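Local coordinates for UPF0033 domain-containing protein (Desulfitobacterium hafniense, PDB 3HZ7), which is of uncharacterised function but, as a domain of a larger protein, belongs to the TusA (SirA-like) family and may take part in sulfur transfer, at residues A[25-31]-A[70-74]. Residues are numbered along the deposited sequence.
Sequences LGEAGGV and IVAGE
Segment 25-31 links the end of helix 13-23 to strand 31-36. Segment 70-74 holds the last two residues of strand 66-71, antiparallel to 31-36, and the tail after it. G26 ends the helical conformation with positive phi (59°). G29 N then bonds back to G26 O at 3.2 Å. G29 has positive phi (66/-175); G30 (159/-159) is extended and leads into the strand.

Antiparallel pairing ends at V31 and V71, a non-hydrogen-bonded pair with CA atoms 4.5 Å apart. The tail then turns at A72 (-109/-34) and G73 (178/-3). G73 comes to lie by G29 (CA to CA 4.0 Å) and E74 by G30 (3.7 Å). A CB on G29 would clash with G73 N.

Backbone hydrogen bonds converge on one acceptor. G30 O takes A72 N at 2.7 Å and G73 N at 3.2 Å, both nearly straight, a bulge-like pattern. V71 CA adds a CA-H...O contact to G30 O (3.5 Å). E74, with chi1 -149° and chi2 t, brings OE1 to V31 N for a weak bond of 3.3 Å; M1 N also reaches this oxygen weakly.

Apolar contacts are few. L25 CD1 meets A72 CB at 3.8 Å. V31 and V71, both t, share one sheet face, with their CG2 atoms 4.3 Å apart. I70 (mt) turns its end away to M48 and A49 of helix 39-52.

The contact lies at one end of the two inner strands of the TusA-like domain, whose four-stranded sheet packs against two helices. Main-chain hydrogen bonds to G30 O and close glycine packing, rather than a broad apolar interface, join the helix-to-strand loop to the tail.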
# COMPACT_ATOMS: atom_id res chain seq x y z
N LEU A 25 -8.30 9.87 2.52
CA LEU A 25 -8.66 9.57 3.91
C LEU A 25 -8.76 10.78 4.84
O LEU A 25 -9.13 10.65 6.02
CB LEU A 25 -7.61 8.67 4.55
CG LEU A 25 -7.48 7.22 4.19
CD1 LEU A 25 -6.40 6.61 5.11
CD2 LEU A 25 -8.82 6.52 4.33
N GLY A 26 -8.38 11.94 4.35
CA GLY A 26 -8.45 13.10 5.20
C GLY A 26 -7.63 13.00 6.49
O GLY A 26 -6.79 12.08 6.69
N GLU A 27 -7.88 13.97 7.35
CA GLU A 27 -7.21 14.12 8.63
C GLU A 27 -7.52 12.94 9.53
O GLU A 27 -6.78 12.66 10.46
CB GLU A 27 -7.68 15.43 9.31
CG GLU A 27 -7.62 16.67 8.41
CD GLU A 27 -6.20 17.00 7.98
OE1 GLU A 27 -5.99 17.47 6.84
OE2 GLU A 27 -5.28 16.80 8.78
N ALA A 28 -8.60 12.24 9.26
CA ALA A 28 -8.99 11.10 10.10
C ALA A 28 -8.07 9.86 9.90
O ALA A 28 -7.99 8.96 10.73
CB ALA A 28 -10.44 10.73 9.83
N GLY A 29 -7.33 9.82 8.82
CA GLY A 29 -6.50 8.64 8.69
C GLY A 29 -7.30 7.36 8.51
O GLY A 29 -8.54 7.36 8.43
N GLY A 30 -6.59 6.27 8.49
CA GLY A 30 -7.20 4.99 8.24
C GLY A 30 -6.14 4.03 7.77
O GLY A 30 -4.92 4.28 7.96
N VAL A 31 -6.58 2.97 7.10
CA VAL A 31 -5.67 1.92 6.67
C VAL A 31 -5.84 1.58 5.22
O VAL A 31 -6.97 1.39 4.79
CB VAL A 31 -5.92 0.63 7.49
CG1 VAL A 31 -4.88 -0.42 7.11
CG2 VAL A 31 -5.87 0.93 9.04
N ILE A 70 -0.70 0.05 4.88
CA ILE A 70 -0.24 1.38 5.22
C ILE A 70 -1.25 2.03 6.12
O ILE A 70 -2.45 2.08 5.80
CB ILE A 70 -0.02 2.27 3.93
CG1 ILE A 70 0.88 1.51 2.97
CG2 ILE A 70 0.48 3.69 4.35
CD1 ILE A 70 1.20 2.19 1.55
N VAL A 71 -0.75 2.58 7.22
CA VAL A 71 -1.60 3.21 8.21
C VAL A 71 -1.38 4.71 8.31
O VAL A 71 -0.24 5.17 8.42
CB VAL A 71 -1.37 2.60 9.65
CG1 VAL A 71 -2.28 3.28 10.63
CG2 VAL A 71 -1.63 1.11 9.65
N ALA A 72 -2.49 5.45 8.30
CA ALA A 72 -2.53 6.90 8.40
C ALA A 72 -3.10 7.22 9.76
O ALA A 72 -2.68 8.22 10.41
CB ALA A 72 -3.41 7.48 7.26
N GLY A 73 -4.02 6.41 10.24
CA GLY A 73 -4.54 6.65 11.57
C GLY A 73 -5.64 5.76 12.14
O GLY A 73 -6.00 5.94 13.31
N GLU A 74 -6.16 4.80 11.37
CA GLU A 74 -7.28 3.99 11.84
C GLU A 74 -6.99 3.42 13.23
O GLU A 74 -6.89 4.17 14.22
CB GLU A 74 -7.62 2.87 10.84
CG GLU A 74 -9.13 2.43 10.79
CD GLU A 74 -9.57 1.71 9.44
OE1 GLU A 74 -9.60 2.32 8.33
OE2 GLU A 74 -9.89 0.50 9.50